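Local coordinates for protein tyrosine phosphatase PRL-1 (Leishmania major, PDB 3S4O) that removes phosphate from phosphotyrosine in proteins and may act as a virulence factor that supports survival of the parasite inside host macrophages, at residues 10-15 with 21-26; 38-43 with 62-67; 51-54 with 58-61. All blocks are in the same frame, centred on the assembly; numbering follows the deposited sequence.

Contact 1: 10-15 with 21-26; sequences IDCCDP and VLFHFL
His24 ND1 donates to Asp11 OD1 at 2.6 Å, a short side-chain bond laid across a non-hydrogen-bonded antiparallel pair. The oxygen lies close to the imidazole plane, whereas the nitrogen stands 41° out of the carboxylate plane. Both first torsions place CG anti to the carbonyl carbon (chi1 -74° in Asp11, -65° in His24), which lays the two side chains alongside each other, pointing the same way. Val21 CG1 lies over one face of the imidazole, offset toward its rim.

The backbone pairs Ile10 with Phe25 in both directions, Ile10 N reaching Phe25 O at 2.7 Å. Cys12 N binds Phe23 O at 3.0 Å. Beyond this the register slips by one residue: Cys12 O takes Leu22 N at 2.8 Å and, weakly, Phe23 N, a classic beta bulge with two residues, Leu22 and Phe23, set against the single Cys12. On the sheet face opposite His24, Cys12 CB approaches the edge of the Phe25 ring, 3.7 Å from Phe25 CE2, and more loosely the edge of Phe23. Leu131 of helix 122-133 packs on Cys12, and Leu94 of helix 84-103 on both phenylalanines. Toward the loop that joins the strands, Leu22 CD1 rests 3.7 Å from Asp14 CB.

The chemistry thus divides by face: the partly exposed side of this hairpin carries a His-carboxylate bond, which probably favours a charged imidazole, while the buried side is apolar.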
loop_
_atom_site.group_PDB
_atom_site.type_symbol
_atom_site.label_atom_id
_atom_site.label_comp_id
_atom_site.label_asym_id
_atom_site.label_seq_id
_atom_site.Cartn_x
_atom_site.Cartn_y
_atom_site.Cartn_z
ATOM N N ILE A 10 -2.315 5.257 -6.513
ATOM C CA ILE A 10 -3.535 4.503 -6.811
ATOM C C ILE A 10 -4.600 4.813 -5.777
ATOM O O ILE A 10 -4.419 4.542 -4.595
ATOM C CB ILE A 10 -3.321 2.967 -6.837
ATOM C CG1 ILE A 10 -2.174 2.598 -7.786
ATOM C CG2 ILE A 10 -4.615 2.285 -7.272
ATOM C CD1 ILE A 10 -2.243 1.188 -8.366
ATOM N N ASP A 11 -5.716 5.371 -6.235
ATOM C CA ASP A 11 -6.828 5.689 -5.352
ATOM C C ASP A 11 -7.758 4.492 -5.166
ATOM O O ASP A 11 -8.137 3.822 -6.121
ATOM C CB ASP A 11 -7.630 6.883 -5.884
ATOM C CG ASP A 11 -6.905 8.214 -5.706
ATOM O OD1 ASP A 11 -5.933 8.288 -4.922
ATOM O OD2 ASP A 11 -7.313 9.191 -6.361
ATOM N N CYS A 12 -8.099 4.223 -3.915
ATOM C CA CYS A 12 -9.150 3.275 -3.577
ATOM C C CYS A 12 -10.387 4.084 -3.201
ATOM O O CYS A 12 -10.385 4.804 -2.200
ATOM C CB CYS A 12 -8.731 2.378 -2.410
ATOM S SG CYS A 12 -9.968 1.155 -1.939
ATOM N N CYS A 13 -11.441 3.935 -3.998
ATOM C CA CYS A 13 -12.637 4.764 -3.877
ATOM C C CYS A 13 -13.809 4.075 -3.179
ATOM O O CYS A 13 -13.936 2.858 -3.212
ATOM C CB CYS A 13 -13.076 5.241 -5.264
ATOM S SG CYS A 13 -11.833 6.278 -6.086
ATOM N N ASP A 14 -14.654 4.886 -2.541
ATOM C CA ASP A 14 -15.893 4.415 -1.908
ATOM C C ASP A 14 -16.818 3.754 -2.951
ATOM O O ASP A 14 -17.236 4.409 -3.915
ATOM C CB ASP A 14 -16.629 5.583 -1.235
ATOM C CG ASP A 14 -17.493 5.153 -0.047
ATOM O OD1 ASP A 14 -18.083 4.052 -0.066
ATOM O OD2 ASP A 14 -17.604 5.951 0.909
ATOM N N PRO A 15 -17.130 2.470 -2.765
ATOM C CA PRO A 15 -18.068 1.778 -3.649
ATOM C C PRO A 15 -19.401 2.515 -3.784
ATOM O O PRO A 15 -19.942 2.634 -4.882
ATOM C CB PRO A 15 -18.295 0.438 -2.939
ATOM C CG PRO A 15 -17.118 0.255 -2.087
ATOM C CD PRO A 15 -16.725 1.611 -1.638
ATOM N N VAL A 21 -12.781 9.207 -2.205
ATOM C CA VAL A 21 -11.599 8.389 -1.964
ATOM C C VAL A 21 -11.523 7.938 -0.508
ATOM O O VAL A 21 -11.588 8.773 0.410
ATOM C CB VAL A 21 -10.305 9.151 -2.292
ATOM C CG1 VAL A 21 -9.083 8.267 -1.999
ATOM C CG2 VAL A 21 -10.320 9.635 -3.745
ATOM N N LEU A 22 -11.361 6.625 -0.319
ATOM C CA LEU A 22 -11.163 6.020 1.002
ATOM C C LEU A 22 -9.707 6.113 1.449
ATOM O O LEU A 22 -9.422 6.534 2.573
ATOM C CB LEU A 22 -11.551 4.540 0.991
ATOM C CG LEU A 22 -12.948 4.046 1.387
ATOM C CD1 LEU A 22 -13.986 5.140 1.387
ATOM C CD2 LEU A 22 -13.343 2.892 0.485
ATOM N N PHE A 23 -8.802 5.671 0.571
ATOM C CA PHE A 23 -7.349 5.724 0.794
ATOM C C PHE A 23 -6.610 6.111 -0.483
ATOM O O PHE A 23 -7.012 5.728 -1.585
ATOM C CB PHE A 23 -6.765 4.358 1.199
ATOM C CG PHE A 23 -7.590 3.594 2.173
ATOM C CD1 PHE A 23 -7.505 3.877 3.525
ATOM C CD2 PHE A 23 -8.418 2.546 1.747
ATOM C CE1 PHE A 23 -8.250 3.158 4.441
ATOM C CE2 PHE A 23 -9.173 1.820 2.659
ATOM C CZ PHE A 23 -9.089 2.136 4.008
ATOM N N HIS A 24 -5.509 6.835 -0.323
ATOM C CA HIS A 24 -4.577 7.073 -1.414
ATOM C C HIS A 24 -3.422 6.099 -1.210
ATOM O O HIS A 24 -2.740 6.165 -0.196
ATOM C CB HIS A 24 -4.011 8.500 -1.402
ATOM C CG HIS A 24 -5.018 9.586 -1.642
ATOM N ND1 HIS A 24 -5.603 9.816 -2.870
ATOM C CD2 HIS A 24 -5.483 10.561 -0.822
ATOM C CE1 HIS A 24 -6.401 10.872 -2.788
ATOM N NE2 HIS A 24 -6.349 11.339 -1.554
ATOM N N PHE A 25 -3.192 5.204 -2.166
ATOM C CA PHE A 25 -2.027 4.317 -2.093
ATOM C C PHE A 25 -0.885 4.776 -2.979
ATOM O O PHE A 25 -1.080 5.116 -4.150
ATOM C CB PHE A 25 -2.398 2.878 -2.432
ATOM C CG PHE A 25 -3.350 2.272 -1.452
ATOM C CD1 PHE A 25 -2.944 2.021 -0.152
ATOM C CD2 PHE A 25 -4.657 1.986 -1.819
ATOM C CE1 PHE A 25 -3.813 1.484 0.772
ATOM C CE2 PHE A 25 -5.539 1.441 -0.902
ATOM C CZ PHE A 25 -5.121 1.194 0.399
ATOM N N LEU A 26 0.306 4.796 -2.388
ATOM C CA LEU A 26 1.529 5.091 -3.101
ATOM C C LEU A 26 2.378 3.844 -3.166
ATOM O O LEU A 26 2.822 3.355 -2.130
ATOM C CB LEU A 26 2.330 6.165 -2.378
ATOM C CG LEU A 26 2.124 7.622 -2.738
ATOM C CD1 LEU A 26 3.020 8.453 -1.812
ATOM C CD2 LEU A 26 2.474 7.890 -4.215
#

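Contact 2: 38-43 with 62-67; sequences TYIKEL and TLVKSR
Two helices flanking strand 48-53 in sequence, 36-44 before it and the short 62-65 after it, meet here through one side chain, Ile40, which enters between Leu63, Val64 and Arg67. The closest CA pair, Ile40 with Val64, is 6.5 Å apart, and the contact across the segments is van der Waals packing, almost all of it between apolar carbons.

The branches of Ile40 divide the partners between them. CG1 lies anti to the carbonyl carbon (chi1 -73°), and with chi2 at 155° the chain runs on to Ile40 CD1, which sits 3.6 Å from Leu63 CG and equally near Leu63 O. Ile40 CG1 itself meets Val64 CG2 at 3.9 Å. The other branch, Ile40 CG2, touches Arg67 CD at 3.6 Å, the two side chains crossing at about a right angle. Here the arginine serves through its methylenes: its chain is extended from CG to NE and passes the isoleucine with its aliphatic part.

Around this join, Arg67 O accepts a hydrogen bond from Gln44 NE2, adding a polar tie between the end of helix 36-44 and the turn after 62-65. Val64 also packs on Val71 of strand 70-73.

Away from the annotated sites, the arrangement is helix-to-helix packing in the alpha/beta fold of the phosphatase domain, with helices 36-44 and 62-65 preceding and following strand 48-53 and Leu43 resting on Val48 and Leu51 of that strand.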
loop_
_atom_site.group_PDB
_atom_site.type_symbol
_atom_site.label_atom_id
_atom_site.label_comp_id
_atom_site.label_asym_id
_atom_site.label_seq_id
_atom_site.Cartn_x
_atom_site.Cartn_y
_atom_site.Cartn_z
ATOM N N THR A 38 16.016 12.896 2.269
ATOM C CA THR A 38 15.278 13.417 1.107
ATOM C C THR A 38 13.990 12.631 0.890
ATOM O O THR A 38 12.930 13.191 0.610
ATOM C CB THR A 38 16.102 13.327 -0.189
ATOM O OG1 THR A 38 17.333 14.036 -0.014
ATOM C CG2 THR A 38 15.334 13.933 -1.366
ATOM N N TYR A 39 14.113 11.320 1.025
ATOM C CA TYR A 39 13.011 10.390 0.836
ATOM C C TYR A 39 11.899 10.633 1.862
ATOM O O TYR A 39 10.723 10.702 1.523
ATOM C CB TYR A 39 13.561 8.972 0.965
ATOM C CG TYR A 39 12.597 7.855 0.641
ATOM C CD1 TYR A 39 11.761 7.340 1.616
ATOM C CD2 TYR A 39 12.569 7.276 -0.624
ATOM C CE1 TYR A 39 10.903 6.297 1.351
ATOM C CE2 TYR A 39 11.713 6.228 -0.908
ATOM C CZ TYR A 39 10.878 5.745 0.087
ATOM O OH TYR A 39 10.002 4.715 -0.157
ATOM N N ILE A 40 12.290 10.772 3.121
ATOM C CA ILE A 40 11.331 11.068 4.179
ATOM C C ILE A 40 10.605 12.390 3.906
ATOM O O ILE A 40 9.391 12.486 4.089
ATOM C CB ILE A 40 11.990 11.170 5.546
ATOM C CG1 ILE A 40 12.387 9.791 6.058
ATOM C CG2 ILE A 40 11.024 11.832 6.530
ATOM C CD1 ILE A 40 13.525 9.840 7.051
ATOM N N LYS A 41 11.357 13.401 3.478
ATOM C CA LYS A 41 10.769 14.700 3.118
ATOM C C LYS A 41 9.701 14.524 2.039
ATOM O O LYS A 41 8.619 15.102 2.119
ATOM C CB LYS A 41 11.838 15.689 2.633
ATOM C CG LYS A 41 12.136 16.800 3.636
ATOM C CD LYS A 41 12.882 17.981 3.017
ATOM C CE LYS A 41 13.223 19.031 4.088
ATOM N NZ LYS A 41 14.409 19.874 3.730
ATOM N N GLU A 42 10.024 13.711 1.038
ATOM C CA GLU A 42 9.120 13.480 -0.095
ATOM C C GLU A 42 7.866 12.708 0.339
ATOM O O GLU A 42 6.793 12.896 -0.222
ATOM C CB GLU A 42 9.838 12.756 -1.253
ATOM C CG GLU A 42 10.803 13.643 -2.094
ATOM C CD GLU A 42 10.177 14.961 -2.570
ATOM O OE1 GLU A 42 9.464 14.952 -3.598
ATOM O OE2 GLU A 42 10.400 16.007 -1.914
ATOM N N LEU A 43 8.005 11.851 1.344
ATOM C CA LEU A 43 6.850 11.174 1.932
ATOM C C LEU A 43 5.987 12.193 2.710
ATOM O O LEU A 43 4.766 12.196 2.594
ATOM C CB LEU A 43 7.272 10.030 2.864
ATOM C CG LEU A 43 7.967 8.785 2.294
ATOM C CD1 LEU A 43 8.271 7.841 3.438
ATOM C CD2 LEU A 43 7.146 8.095 1.233
ATOM N N THR A 62 13.635 3.597 12.294
ATOM C CA THR A 62 13.483 4.534 13.415
ATOM C C THR A 62 13.613 5.996 12.973
ATOM O O THR A 62 12.985 6.880 13.553
ATOM C CB THR A 62 14.504 4.258 14.535
ATOM O OG1 THR A 62 15.831 4.242 13.987
ATOM C CG2 THR A 62 14.203 2.914 15.212
ATOM N N LEU A 63 14.418 6.236 11.937
ATOM C CA LEU A 63 14.554 7.594 11.378
ATOM C C LEU A 63 13.279 8.087 10.729
ATOM O O LEU A 63 13.097 9.284 10.583
ATOM C CB LEU A 63 15.660 7.693 10.326
ATOM C CG LEU A 63 15.894 9.102 9.710
ATOM C CD1 LEU A 63 15.806 10.271 10.726
ATOM C CD2 LEU A 63 17.228 9.174 8.964
ATOM N N VAL A 64 12.438 7.162 10.283
ATOM C CA VAL A 64 11.181 7.505 9.627
ATOM C C VAL A 64 10.102 7.701 10.678
ATOM O O VAL A 64 9.282 8.613 10.577
ATOM C CB VAL A 64 10.742 6.414 8.608
ATOM C CG1 VAL A 64 9.394 6.773 7.977
ATOM C CG2 VAL A 64 11.787 6.219 7.522
ATOM N N LYS A 65 10.116 6.841 11.690
ATOM C CA LYS A 65 9.156 6.903 12.792
ATOM C C LYS A 65 9.235 8.229 13.524
ATOM O O LYS A 65 8.229 8.746 14.004
ATOM C CB LYS A 65 9.390 5.766 13.788
ATOM C CG LYS A 65 8.851 4.407 13.337
ATOM C CD LYS A 65 8.896 3.400 14.511
ATOM C CE LYS A 65 9.872 2.251 14.332
ATOM N NZ LYS A 65 10.444 2.047 12.972
ATOM N N SER A 66 10.439 8.783 13.593
ATOM C CA SER A 66 10.685 9.976 14.386
ATOM C C SER A 66 10.210 11.230 13.662
ATOM O O SER A 66 10.230 12.316 14.219
ATOM C CB SER A 66 12.173 10.084 14.742
ATOM O OG SER A 66 12.932 10.565 13.649
ATOM N N ARG A 67 9.777 11.070 12.420
ATOM C CA ARG A 67 9.309 12.208 11.627
ATOM C C ARG A 67 7.831 12.107 11.316
ATOM O O ARG A 67 7.365 12.616 10.304
ATOM C CB ARG A 67 10.144 12.330 10.368
ATOM C CG ARG A 67 11.582 12.611 10.744
ATOM C CD ARG A 67 12.474 12.940 9.601
ATOM N NE ARG A 67 13.838 13.218 10.052
ATOM C CZ ARG A 67 14.246 14.365 10.598
ATOM N NH1 ARG A 67 15.513 14.505 10.978
ATOM N NH2 ARG A 67 13.405 15.382 10.771
#

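Contact 3: 51-54 with 58-61; sequences LVRV and TYDA
The Tyr59 ring carries Arg53 NH1 over the centre of one face, 3.5 Å above its plane, in a cation-pi contact. The guanidinium carbon, Arg53 CZ, lies 4.7 Å from the centroid of the Tyr59 ring, also over the face. The groups do not stack flat, since their planes are 66° apart and the arginine presents NH1 to the ring. On one face of the guanidinium itself sits Ala61 CB, offset toward the rim, 3.6 Å from Arg53 NH2. The edge is used by Tyr59 O, which receives an almost straight bond from Arg53 NH1 at 2.9 Å. Tyr59 O lies in the guanidinium plane, but NH1 stands 41° above the carbonyl plane. One tyrosine therefore holds the same nitrogen with its ring and its backbone.

An extended chain from CG to NE carries the arginine across from the strand. Tyr59 CG lies between its backbone N and carbonyl carbon (chi1 70°), turning the ring back toward the strand. There Tyr59 OH comes 3.6 Å from Leu51 CD2. A water takes a weak bond from Arg53 NH2 and another from Ala61 N at 3.1 Å.

Neighbouring strands fix the remaining polar ends: Arg53 NE bonds to Ser73 OG at the end of strand 70-73, and Tyr59 OH to His115 NE2 of strand 111-115, next to the predicted nucleophile Cys116. Leu36 and Leu43 of helix 36-44 pack on Tyr59 and Leu51, while Asp60 OD1 bonds to Thr62 OG1 as helix 62-65 begins.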
loop_
_atom_site.group_PDB
_atom_site.type_symbol
_atom_site.label_atom_id
_atom_site.label_comp_id
_atom_site.label_asym_id
_atom_site.label_seq_id
_atom_site.Cartn_x
_atom_site.Cartn_y
_atom_site.Cartn_z
ATOM N N LEU A 51 3.800 3.917 6.344
ATOM C CA LEU A 51 4.744 3.329 5.401
ATOM C C LEU A 51 4.881 1.856 5.708
ATOM O O LEU A 51 5.242 1.482 6.823
ATOM C CB LEU A 51 6.110 4.004 5.462
ATOM C CG LEU A 51 7.133 3.584 4.386
ATOM C CD1 LEU A 51 6.663 3.833 2.969
ATOM C CD2 LEU A 51 8.466 4.289 4.626
ATOM N N VAL A 52 4.563 1.034 4.714
ATOM C CA VAL A 52 4.611 -0.421 4.847
ATOM C C VAL A 52 5.756 -0.957 4.007
ATOM O O VAL A 52 5.811 -0.751 2.785
ATOM C CB VAL A 52 3.280 -1.078 4.410
ATOM C CG1 VAL A 52 3.328 -2.609 4.569
ATOM C CG2 VAL A 52 2.124 -0.506 5.211
ATOM N N ARG A 53 6.703 -1.612 4.656
ATOM C CA ARG A 53 7.748 -2.283 3.895
ATOM C C ARG A 53 7.538 -3.779 3.945
ATOM O O ARG A 53 7.438 -4.374 5.018
ATOM C CB ARG A 53 9.160 -1.888 4.322
ATOM C CG ARG A 53 9.495 -2.087 5.753
ATOM C CD ARG A 53 10.757 -1.297 6.098
ATOM N NE ARG A 53 11.290 -1.692 7.394
ATOM C CZ ARG A 53 12.530 -1.460 7.812
ATOM N NH1 ARG A 53 13.403 -0.822 7.042
ATOM N NH2 ARG A 53 12.891 -1.876 9.017
ATOM N N VAL A 54 7.456 -4.371 2.760
ATOM C CA VAL A 54 7.167 -5.788 2.628
ATOM C C VAL A 54 8.412 -6.587 2.214
ATOM O O VAL A 54 8.296 -7.767 1.910
ATOM C CB VAL A 54 5.980 -6.036 1.659
ATOM C CG1 VAL A 54 4.684 -5.491 2.256
ATOM C CG2 VAL A 54 6.219 -5.400 0.306
ATOM N N THR A 58 16.367 -2.767 4.518
ATOM C CA THR A 58 17.522 -2.238 3.810
ATOM C C THR A 58 17.964 -0.912 4.448
ATOM O O THR A 58 18.900 -0.257 3.969
ATOM C CB THR A 58 17.179 -2.067 2.311
ATOM O OG1 THR A 58 17.410 -3.309 1.634
ATOM C CG2 THR A 58 18.011 -0.970 1.652
ATOM N N TYR A 59 17.311 -0.554 5.555
ATOM C CA TYR A 59 17.567 0.711 6.246
ATOM C C TYR A 59 16.900 0.782 7.620
ATOM O O TYR A 59 16.083 -0.067 7.984
ATOM C CB TYR A 59 17.090 1.893 5.388
ATOM C CG TYR A 59 15.591 1.985 5.272
ATOM C CD1 TYR A 59 14.904 1.273 4.292
ATOM C CD2 TYR A 59 14.859 2.773 6.149
ATOM C CE1 TYR A 59 13.522 1.350 4.193
ATOM C CE2 TYR A 59 13.474 2.863 6.055
ATOM C CZ TYR A 59 12.815 2.150 5.077
ATOM O OH TYR A 59 11.445 2.244 4.986
ATOM N N ASP A 60 17.218 1.844 8.351
ATOM C CA ASP A 60 16.769 2.012 9.732
ATOM C C ASP A 60 15.433 2.748 9.805
ATOM O O ASP A 60 15.355 3.963 9.596
ATOM C CB ASP A 60 17.825 2.754 10.555
ATOM C CG ASP A 60 17.648 2.555 12.047
ATOM O OD1 ASP A 60 16.552 2.118 12.476
ATOM O OD2 ASP A 60 18.610 2.852 12.796
ATOM N N ALA A 61 14.391 1.999 10.155
ATOM C CA ALA A 61 13.020 2.514 10.185
ATOM C C ALA A 61 12.796 3.592 11.264
ATOM O O ALA A 61 11.889 4.408 11.152
ATOM C CB ALA A 61 12.032 1.365 10.358
HETATM O O HOH W 1 14.291 -1.006 10.966
#

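Overall arrangement
Contacts 1 and 3 reach the same five-stranded sheet on opposite sides of the chain's centre, about 22 Å apart between centres. Contact 1 is edge work, partly buried: strand 7-13 is an outermost strand, held by backbone bonds and a His-carboxylate hydrogen bond. Contact 3 is buried, and around a charged guanidinium it relies on cation-pi and a backbone acceptor. Contact 2 is partly buried and essentially apolar, its centre about 17 Å from the chain's centre. It adjoins contact 3 directly, with Leu43 CD1 3.8 Å from Leu51 CD2 and Val64 against the Tyr59 ring, so helices 36-44 and 62-65 and strand 48-53 form one continuous packed region.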